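Ctr9 protein (Myceliophthora thermophila, PDB 6AF0) probably binds the RNA polymerase II complex as the TPR-repeat subunit of the Paf1 transcription elongation complex, this chain covering its long helical repeat region. Local coordinates at residues A[98-104]-A[116-122]; A[267-271]-A[311-315]; A[815-820]-A[832-838]. All blocks are in the same frame, centred on the assembly; numbering follows the deposited sequence.

Contact 1. Residues A[98-104]-A[116-122]; sequences KSREAPR and KTKEYYL
Lys-118 and Pro-103 are joined by the one hydrogen bond between segments 98-104 and 116-122: Lys-118 N donates to Pro-103 O at 3.0 Å, with an N-H...O angle of 152°. Thr-117 holds the N-cap position just before Lys-118, so the bond gives a backbone NH of the first helical turn an acceptor from the loop that follows helix 82-101. The Lys-118 side chain then runs back along that loop. CG lies beside the backbone N (chi1 -41°), which swings the chain over Pro-103, and bends at chi2 and chi3 keep it against the backbone. CB stands 4.0 Å from Pro-103 O and CG 3.4 Å from Pro-103 C. CD passes Arg-104 N at 4.1 Å, and CE lies 3.6 Å from Ala-102 C. At the tip, Lys-118 NZ lies 3.7 Å from Arg-100 O. It also has a long, weak ion pair with Asp-341.

One turn on, Tyr-121 supplies an aromatic surface. Lys-98 CB sits over the centre of one ring face, 3.6 Å from the centroid and 11° off the normal, a CH-pi contact. Tyr-120 covers the opposite face toward the rim. Ala-102 CB meets the ring edge in plane, 3.7 Å from Tyr-121 CD2.

A loop acceptor for the helix N-terminus thus ties helices 82-101 and 118-135, close in sequence, within the all-helical repeat scaffold. Helix 140-155 lies against Ser-99, Arg-100 and Leu-122; helix 63-76 touches Lys-98 through Ile-63 and Ile-67; outside both segments, Arg-100 NE is salt-bridged to an acidic side chain of another protein's chain.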
loop_
_atom_site.group_PDB
_atom_site.type_symbol
_atom_site.label_atom_id
_atom_site.label_comp_id
_atom_site.label_asym_id
_atom_site.label_seq_id
_atom_site.Cartn_x
_atom_site.Cartn_y
_atom_site.Cartn_z
ATOM N N LYS A 98 -33.472 31.774 26.943
ATOM C CA LYS A 98 -32.353 32.617 26.528
ATOM C C LYS A 98 -31.134 31.772 26.272
ATOM O O LYS A 98 -30.409 32.022 25.333
ATOM C CB LYS A 98 -32.030 33.710 27.566
ATOM C CG LYS A 98 -32.981 34.908 27.527
ATOM C CD LYS A 98 -33.027 35.634 26.178
ATOM C CE LYS A 98 -31.678 36.255 25.816
ATOM N NZ LYS A 98 -31.600 36.751 24.412
ATOM N N SER A 99 -30.930 30.762 27.104
ATOM C CA SER A 99 -29.851 29.790 26.898
ATOM C C SER A 99 -29.898 29.184 25.515
ATOM O O SER A 99 -28.858 29.093 24.842
ATOM C CB SER A 99 -29.923 28.662 27.932
ATOM O OG SER A 99 -29.376 27.452 27.437
ATOM N N ARG A 100 -31.097 28.765 25.101
ATOM C CA ARG A 100 -31.265 28.070 23.830
ATOM C C ARG A 100 -30.837 28.937 22.636
ATOM O O ARG A 100 -30.036 28.506 21.816
ATOM C CB ARG A 100 -32.700 27.562 23.668
ATOM C CG ARG A 100 -33.027 26.389 24.584
ATOM C CD ARG A 100 -34.350 25.700 24.252
ATOM N NE ARG A 100 -34.782 24.934 25.418
ATOM C CZ ARG A 100 -35.625 25.368 26.356
ATOM N NH1 ARG A 100 -36.213 26.573 26.277
ATOM N NH2 ARG A 100 -35.900 24.566 27.378
ATOM N N GLU A 101 -31.338 30.164 22.570
ATOM C CA GLU A 101 -30.971 31.107 21.508
ATOM C C GLU A 101 -29.539 31.710 21.603
ATOM O O GLU A 101 -29.104 32.447 20.718
ATOM C CB GLU A 101 -31.999 32.236 21.470
ATOM C CG GLU A 101 -33.355 31.824 20.908
ATOM C CD GLU A 101 -34.342 32.981 20.835
ATOM O OE1 GLU A 101 -33.937 34.150 21.032
ATOM O OE2 GLU A 101 -35.538 32.729 20.583
ATOM N N ALA A 102 -28.802 31.386 22.661
ATOM C CA ALA A 102 -27.453 31.924 22.872
ATOM C C ALA A 102 -26.377 31.311 21.941
ATOM O O ALA A 102 -26.632 30.340 21.239
ATOM C CB ALA A 102 -27.055 31.718 24.329
ATOM N N PRO A 103 -25.165 31.892 21.929
ATOM C CA PRO A 103 -23.982 31.307 21.279
ATOM C C PRO A 103 -23.031 30.577 22.221
ATOM O O PRO A 103 -22.957 30.903 23.396
ATOM C CB PRO A 103 -23.261 32.527 20.740
ATOM C CG PRO A 103 -23.559 33.582 21.759
ATOM C CD PRO A 103 -24.940 33.306 22.280
ATOM N N ARG A 104 -22.304 29.599 21.695
ATOM C CA ARG A 104 -21.229 28.950 22.428
ATOM C C ARG A 104 -20.251 30.009 22.903
ATOM O O ARG A 104 -19.985 30.126 24.097
ATOM C CB ARG A 104 -20.478 27.965 21.534
ATOM C CG ARG A 104 -20.862 26.499 21.681
ATOM C CD ARG A 104 -19.795 25.608 21.036
ATOM N NE ARG A 104 -20.211 24.209 20.946
ATOM C CZ ARG A 104 -20.117 23.294 21.920
ATOM N NH1 ARG A 104 -19.620 23.615 23.110
ATOM N NH2 ARG A 104 -20.523 22.038 21.709
ATOM N N LYS A 116 -22.469 36.725 26.847
ATOM C CA LYS A 116 -23.911 36.481 26.688
ATOM C C LYS A 116 -24.125 35.005 26.361
ATOM O O LYS A 116 -25.200 34.604 25.911
ATOM C CB LYS A 116 -24.444 37.338 25.541
ATOM C CG LYS A 116 -23.327 37.966 24.709
ATOM C CD LYS A 116 -23.824 39.011 23.731
ATOM C CE LYS A 116 -23.047 40.313 23.889
ATOM N NZ LYS A 116 -23.875 41.499 23.539
ATOM N N THR A 117 -23.077 34.211 26.604
ATOM C CA THR A 117 -22.970 32.859 26.102
ATOM C C THR A 117 -23.984 31.920 26.733
ATOM O O THR A 117 -24.647 32.242 27.712
ATOM C CB THR A 117 -21.552 32.289 26.347
ATOM O OG1 THR A 117 -21.209 32.418 27.733
ATOM C CG2 THR A 117 -20.525 33.020 25.496
ATOM N N LYS A 118 -24.077 30.735 26.155
ATOM C CA LYS A 118 -24.956 29.711 26.661
ATOM C C LYS A 118 -24.632 29.450 28.096
ATOM O O LYS A 118 -25.525 29.368 28.928
ATOM C CB LYS A 118 -24.761 28.393 25.941
ATOM C CG LYS A 118 -24.572 28.517 24.453
ATOM C CD LYS A 118 -25.114 27.312 23.716
ATOM C CE LYS A 118 -26.021 27.794 22.607
ATOM N NZ LYS A 118 -26.880 26.684 22.157
ATOM N N GLU A 119 -23.347 29.288 28.388
ATOM C CA GLU A 119 -22.942 28.941 29.748
ATOM C C GLU A 119 -23.289 30.043 30.736
ATOM O O GLU A 119 -23.454 29.789 31.929
ATOM C CB GLU A 119 -21.452 28.614 29.842
ATOM C CG GLU A 119 -21.090 27.792 31.091
ATOM C CD GLU A 119 -21.495 26.312 31.011
ATOM O OE1 GLU A 119 -21.369 25.706 29.920
ATOM O OE2 GLU A 119 -21.933 25.740 32.047
ATOM N N TYR A 120 -23.385 31.263 30.240
ATOM C CA TYR A 120 -23.833 32.373 31.055
ATOM C C TYR A 120 -25.277 32.182 31.538
ATOM O O TYR A 120 -25.543 32.180 32.754
ATOM C CB TYR A 120 -23.705 33.659 30.255
ATOM C CG TYR A 120 -24.244 34.867 30.952
ATOM C CD1 TYR A 120 -23.569 35.415 32.035
ATOM C CD2 TYR A 120 -25.420 35.466 30.527
ATOM C CE1 TYR A 120 -24.055 36.526 32.683
ATOM C CE2 TYR A 120 -25.915 36.577 31.172
ATOM C CZ TYR A 120 -25.225 37.102 32.242
ATOM O OH TYR A 120 -25.719 38.202 32.879
ATOM N N TYR A 121 -26.194 32.014 30.586
ATOM C CA TYR A 121 -27.613 31.764 30.894
ATOM C C TYR A 121 -27.815 30.456 31.706
ATOM O O TYR A 121 -28.692 30.366 32.574
ATOM C CB TYR A 121 -28.449 31.750 29.609
ATOM C CG TYR A 121 -28.475 33.075 28.885
ATOM C CD1 TYR A 121 -28.984 34.212 29.497
ATOM C CD2 TYR A 121 -28.003 33.195 27.587
ATOM C CE1 TYR A 121 -29.011 35.437 28.837
ATOM C CE2 TYR A 121 -28.031 34.410 26.921
ATOM C CZ TYR A 121 -28.532 35.528 27.550
ATOM O OH TYR A 121 -28.548 36.722 26.872
ATOM N N LEU A 122 -26.987 29.458 31.431
ATOM C CA LEU A 122 -27.064 28.197 32.157
ATOM C C LEU A 122 -26.766 28.416 33.615
ATOM O O LEU A 122 -27.562 28.069 34.467
ATOM C CB LEU A 122 -26.117 27.150 31.564
ATOM C CG LEU A 122 -26.774 26.136 30.615
ATOM C CD1 LEU A 122 -27.549 26.793 29.489
ATOM C CD2 LEU A 122 -25.735 25.215 30.021
#

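Contact 2. Residues A[267-271]-A[311-315]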
loop_
_atom_site.group_PDB
_atom_site.type_symbol
_atom_site.label_atom_id
_atom_site.label_comp_id
_atom_site.label_asym_id
_atom_site.label_seq_id
_atom_site.Cartn_x
_atom_site.Cartn_y
_atom_site.Cartn_z
ATOM N N ILE A 267 -35.633 19.328 8.310
ATOM C CA ILE A 267 -34.224 18.983 8.213
ATOM C C ILE A 267 -34.045 17.480 8.234
ATOM O O ILE A 267 -33.366 16.905 7.365
ATOM C CB ILE A 267 -33.394 19.592 9.361
ATOM C CG1 ILE A 267 -33.426 21.100 9.300
ATOM C CG2 ILE A 267 -31.932 19.215 9.223
ATOM C CD1 ILE A 267 -32.950 21.646 7.963
ATOM N N LEU A 268 -34.666 16.860 9.227
ATOM C CA LEU A 268 -34.497 15.449 9.456
ATOM C C LEU A 268 -34.914 14.640 8.224
ATOM O O LEU A 268 -34.253 13.670 7.870
ATOM C CB LEU A 268 -35.289 15.040 10.694
ATOM C CG LEU A 268 -34.798 15.636 12.005
ATOM C CD1 LEU A 268 -35.715 15.275 13.170
ATOM C CD2 LEU A 268 -33.402 15.131 12.271
ATOM N N LEU A 269 -35.985 15.073 7.563
ATOM C CA LEU A 269 -36.464 14.443 6.339
ATOM C C LEU A 269 -35.491 14.658 5.197
ATOM O O LEU A 269 -35.147 13.704 4.503
ATOM C CB LEU A 269 -37.834 14.979 5.960
ATOM C CG LEU A 269 -38.704 14.142 5.020
ATOM C CD1 LEU A 269 -38.859 12.701 5.460
ATOM C CD2 LEU A 269 -40.062 14.812 5.000
ATOM N N GLY A 270 -35.025 15.891 5.012
ATOM C CA GLY A 270 -33.894 16.150 4.107
ATOM C C GLY A 270 -32.670 15.269 4.388
ATOM O O GLY A 270 -31.944 14.871 3.476
ATOM N N LEU A 271 -32.435 14.938 5.649
ATOM C CA LEU A 271 -31.287 14.100 5.962
ATOM C C LEU A 271 -31.564 12.668 5.580
ATOM O O LEU A 271 -30.641 11.899 5.273
ATOM C CB LEU A 271 -30.882 14.208 7.435
ATOM C CG LEU A 271 -30.427 15.595 7.866
ATOM C CD1 LEU A 271 -30.142 15.521 9.346
ATOM C CD2 LEU A 271 -29.216 16.108 7.094
ATOM N N LEU A 311 -28.086 22.710 12.614
ATOM C CA LEU A 311 -28.104 21.552 11.713
ATOM C C LEU A 311 -28.459 21.972 10.296
ATOM O O LEU A 311 -27.826 21.573 9.345
ATOM C CB LEU A 311 -29.111 20.507 12.197
ATOM C CG LEU A 311 -29.025 19.098 11.625
ATOM C CD1 LEU A 311 -27.696 18.453 12.006
ATOM C CD2 LEU A 311 -30.200 18.261 12.136
ATOM N N THR A 312 -29.491 22.776 10.160
ATOM C CA THR A 312 -29.869 23.278 8.854
ATOM C C THR A 312 -28.705 24.011 8.220
ATOM O O THR A 312 -28.336 23.757 7.068
ATOM C CB THR A 312 -31.067 24.221 8.987
ATOM O OG1 THR A 312 -32.078 23.564 9.769
ATOM C CG2 THR A 312 -31.608 24.639 7.601
ATOM N N CYS A 313 -28.126 24.917 9.000
ATOM C CA CYS A 313 -27.016 25.739 8.545
ATOM C C CYS A 313 -25.876 24.869 8.004
ATOM O O CYS A 313 -25.416 25.045 6.889
ATOM C CB CYS A 313 -26.561 26.663 9.671
ATOM S SG CYS A 313 -27.740 28.007 10.023
ATOM N N ALA A 314 -25.462 23.892 8.779
ATOM C CA ALA A 314 -24.413 22.990 8.337
ATOM C C ALA A 314 -24.785 22.233 7.053
ATOM O O ALA A 314 -24.013 22.200 6.103
ATOM C CB ALA A 314 -24.063 22.021 9.463
ATOM N N THR A 315 -25.983 21.654 7.032
ATOM C CA THR A 315 -26.463 20.866 5.899
ATOM C C THR A 315 -26.504 21.686 4.623
ATOM O O THR A 315 -26.070 21.214 3.578
ATOM C CB THR A 315 -27.850 20.262 6.196
ATOM O OG1 THR A 315 -27.841 19.693 7.505
ATOM C CG2 THR A 315 -28.200 19.151 5.224
#
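Ile-267 carries CG1 beside its backbone N (chi1 -63°), which leaves the CG2 branch facing Leu-311; Leu-311 in turn extends CG away from its own N (chi1 -164°), carrying CD2 to meet it. Ile-267 CG2 and Leu-311 CD2 come within 3.5 Å as the two side chains slide past each other in opposite directions. Leu-311 CD2 also meets Leu-271 CD1 tip to tip at 3.9 Å, so this one methyl touches residues on successive turns of helix 263-279. Leu-271 uses its other branch on Thr-315, Leu-271 CD2 lying 3.7 Å from Thr-315 CG2 as the chains cross.

The Thr-315 hydroxyl is satisfied within its own helix: OG1 donates to Leu-311 O at 2.6 Å from above the carbonyl plane, and Thr-315 N reaches the same oxygen from the opposite face. Thr-312 OG1 is hydrogen-bonded to Ser-302 OG.

An alanine in place of Ile-267 is likely to open a gap beside Leu-311 CD2, which would lose the CG2 methyl it packs on.

The axes of 267-271 and 311-315 run 36° apart and approach to 10.7 Å, bridged by side chains. Such packing of helices two apart in sequence is consistent with a TPR-like alpha-helical solenoid. Helix 285-305, between them in sequence, packs on Ile-267 through Thr-299 and Ser-302. Trp-252 of helix 245-258 abuts Leu-268, while the chain of another protein packs on Leu-268, Leu-271 and Leu-311.

Contact 3. Residues A[815-820]-A[832-838]; sequences LGRTWL and YKMALDQ
An antiparallel helix hairpin within a predicted TPR, residues 816-849, brings Gly-816 against Ala-835. The segment axes approach to 7.5 Å at an angle of 165°, and the CA atoms of Gly-816 and Ala-835 are 4.2 Å apart. Such closeness rests on small residues: Gly-816 has no side chain to intervene where Gln-838 CB lies 3.7 Å from its CA, and Ala-835 CB fits beside Leu-820 CB at 3.8 Å.

Trp-819 flanks this close approach. Met-834 CB sits over the centre of the five-membered indole ring, 3.4 Å from its centroid and 10° off the normal, a CH-pi contact. With CG beside the backbone N (chi1 -68°) and a bend at chi2, Met-834 runs alongside the indole, placing SD above the six-membered ring at 5.1 Å from its centroid, a more distant Met-aromatic contact. Leu-820 CD1 meets Tyr-832 CE1 at 3.6 Å, and Leu-815 CD2 lies 3.8 Å from Gln-838 CD.

Beyond the hairpin, helix 789-801 packs on Leu-815 and Trp-819 through Ile-793, while helix 850-869 covers Tyr-832 through Ile-863 and Val-866. An aromatic side chain of another protein's chain packs on Leu-820.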
loop_
_atom_site.group_PDB
_atom_site.type_symbol
_atom_site.label_atom_id
_atom_site.label_comp_id
_atom_site.label_asym_id
_atom_site.label_seq_id
_atom_site.Cartn_x
_atom_site.Cartn_y
_atom_site.Cartn_z
ATOM N N LEU A 815 34.917 -37.809 -18.551
ATOM C CA LEU A 815 33.764 -38.663 -18.450
ATOM C C LEU A 815 34.142 -40.124 -18.624
ATOM O O LEU A 815 33.529 -40.988 -18.019
ATOM C CB LEU A 815 32.726 -38.251 -19.488
ATOM C CG LEU A 815 31.479 -39.114 -19.569
ATOM C CD1 LEU A 815 30.738 -39.164 -18.248
ATOM C CD2 LEU A 815 30.578 -38.560 -20.648
ATOM N N GLY A 816 35.135 -40.395 -19.464
ATOM C CA GLY A 816 35.536 -41.773 -19.783
ATOM C C GLY A 816 36.145 -42.456 -18.584
ATOM O O GLY A 816 35.705 -43.522 -18.175
ATOM N N ARG A 817 37.154 -41.810 -18.022
ATOM C CA ARG A 817 37.752 -42.209 -16.743
ATOM C C ARG A 817 36.728 -42.375 -15.610
ATOM O O ARG A 817 36.833 -43.288 -14.813
ATOM C CB ARG A 817 38.818 -41.192 -16.335
ATOM C CG ARG A 817 39.061 -41.071 -14.859
ATOM C CD ARG A 817 40.232 -40.159 -14.591
ATOM N NE ARG A 817 40.140 -39.620 -13.242
ATOM C CZ ARG A 817 41.161 -39.149 -12.537
ATOM N NH1 ARG A 817 42.396 -39.142 -13.041
ATOM N NH2 ARG A 817 40.943 -38.687 -11.309
ATOM N N THR A 818 35.753 -41.491 -15.519
ATOM C CA THR A 818 34.725 -41.616 -14.486
ATOM C C THR A 818 33.995 -42.923 -14.697
ATOM O O THR A 818 33.889 -43.724 -13.781
ATOM C CB THR A 818 33.718 -40.444 -14.515
ATOM O OG1 THR A 818 34.432 -39.201 -14.434
ATOM C CG2 THR A 818 32.716 -40.508 -13.358
ATOM N N TRP A 819 33.505 -43.147 -15.906
ATOM C CA TRP A 819 32.934 -44.444 -16.256
ATOM C C TRP A 819 33.878 -45.600 -15.891
ATOM O O TRP A 819 33.446 -46.603 -15.329
ATOM C CB TRP A 819 32.610 -44.515 -17.749
ATOM C CG TRP A 819 31.208 -44.103 -18.104
ATOM C CD1 TRP A 819 30.841 -43.089 -18.937
ATOM C CD2 TRP A 819 29.991 -44.707 -17.652
ATOM N NE1 TRP A 819 29.477 -43.022 -19.031
ATOM C CE2 TRP A 819 28.925 -44.003 -18.253
ATOM C CE3 TRP A 819 29.693 -45.768 -16.790
ATOM C CZ2 TRP A 819 27.576 -44.327 -18.025
ATOM C CZ3 TRP A 819 28.336 -46.098 -16.563
ATOM C CH2 TRP A 819 27.306 -45.374 -17.179
ATOM N N LEU A 820 35.160 -45.453 -16.215
ATOM C CA LEU A 820 36.143 -46.497 -15.960
ATOM C C LEU A 820 36.233 -46.806 -14.481
ATOM O O LEU A 820 36.161 -47.960 -14.086
ATOM C CB LEU A 820 37.517 -46.088 -16.485
ATOM C CG LEU A 820 38.719 -46.968 -16.129
ATOM C CD1 LEU A 820 38.540 -48.403 -16.590
ATOM C CD2 LEU A 820 39.982 -46.419 -16.747
ATOM N N TYR A 832 32.925 -50.297 -18.207
ATOM C CA TYR A 832 34.148 -50.318 -18.999
ATOM C C TYR A 832 33.806 -50.075 -20.462
ATOM O O TYR A 832 34.531 -49.368 -21.147
ATOM C CB TYR A 832 34.851 -51.660 -18.875
ATOM C CG TYR A 832 35.482 -51.944 -17.535
ATOM C CD1 TYR A 832 36.773 -51.505 -17.243
ATOM C CD2 TYR A 832 34.801 -52.694 -16.564
ATOM C CE1 TYR A 832 37.358 -51.784 -16.012
ATOM C CE2 TYR A 832 35.378 -52.975 -15.333
ATOM C CZ TYR A 832 36.654 -52.518 -15.063
ATOM O OH TYR A 832 37.236 -52.796 -13.858
ATOM N N LYS A 833 32.712 -50.689 -20.925
ATOM C CA LYS A 833 32.159 -50.449 -22.274
ATOM C C LYS A 833 32.013 -48.946 -22.522
ATOM O O LYS A 833 32.534 -48.423 -23.511
ATOM C CB LYS A 833 30.807 -51.187 -22.466
ATOM C CG LYS A 833 29.689 -50.368 -23.119
ATOM C CD LYS A 833 28.403 -51.155 -23.369
ATOM C CE LYS A 833 27.547 -50.452 -24.430
ATOM N NZ LYS A 833 26.094 -50.790 -24.400
ATOM N N MET A 834 31.328 -48.263 -21.605
ATOM C CA MET A 834 31.079 -46.843 -21.737
ATOM C C MET A 834 32.396 -46.074 -21.723
ATOM O O MET A 834 32.609 -45.184 -22.552
ATOM C CB MET A 834 30.149 -46.359 -20.628
ATOM C CG MET A 834 28.727 -46.891 -20.741
ATOM S SD MET A 834 27.932 -46.404 -22.273
ATOM C CE MET A 834 26.284 -47.073 -22.042
ATOM N N ALA A 835 33.287 -46.443 -20.804
ATOM C CA ALA A 835 34.605 -45.808 -20.693
ATOM C C ALA A 835 35.410 -45.913 -21.987
ATOM O O ALA A 835 36.181 -45.020 -22.326
ATOM C CB ALA A 835 35.388 -46.430 -19.555
ATOM N N LEU A 836 35.241 -47.012 -22.703
ATOM C CA LEU A 836 35.939 -47.195 -23.967
ATOM C C LEU A 836 35.248 -46.365 -25.043
ATOM O O LEU A 836 35.893 -45.602 -25.784
ATOM C CB LEU A 836 35.957 -48.673 -24.351
ATOM C CG LEU A 836 36.624 -49.035 -25.672
ATOM C CD1 LEU A 836 38.061 -48.539 -25.716
ATOM C CD2 LEU A 836 36.561 -50.535 -25.889
ATOM N N ASP A 837 33.926 -46.502 -25.106
ATOM C CA ASP A 837 33.118 -45.698 -26.027
ATOM C C ASP A 837 33.521 -44.240 -25.934
ATOM O O ASP A 837 33.925 -43.642 -26.932
ATOM C CB ASP A 837 31.626 -45.873 -25.744
ATOM C CG ASP A 837 31.088 -47.167 -26.302
ATOM O OD1 ASP A 837 31.862 -47.902 -26.969
ATOM O OD2 ASP A 837 29.890 -47.447 -26.081
ATOM N N GLN A 838 33.459 -43.692 -24.727
ATOM C CA GLN A 838 33.907 -42.333 -24.503
ATOM C C GLN A 838 35.336 -42.127 -24.963
ATOM O O GLN A 838 35.641 -41.124 -25.592
ATOM C CB GLN A 838 33.797 -41.950 -23.038
ATOM C CG GLN A 838 32.370 -41.833 -22.545
ATOM C CD GLN A 838 31.503 -40.961 -23.436
ATOM O OE1 GLN A 838 32.000 -40.089 -24.153
ATOM N NE2 GLN A 838 30.197 -41.187 -23.389
#

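The three contacts follow one another along the chain and share no helix. Contacts 1 and 2 lie on the same side of the chain's centre, their centres about 22 Å apart; contact 3 is on the opposite side, about 108 Å from contact 1 between centres. Contacts 2 and 3 are buried, contact 1 only partly. Their chemistry differs as well: contact 1 has a backbone hydrogen bond and lysine side chains packed on backbone and a tyrosine ring, around a helix end and a helix start, while the buried pair has no hydrogen bond across. Contacts 1 and 3 share a CH-pi contact over a ring face; contact 2, between helices separated by another one, relies on branched side chains.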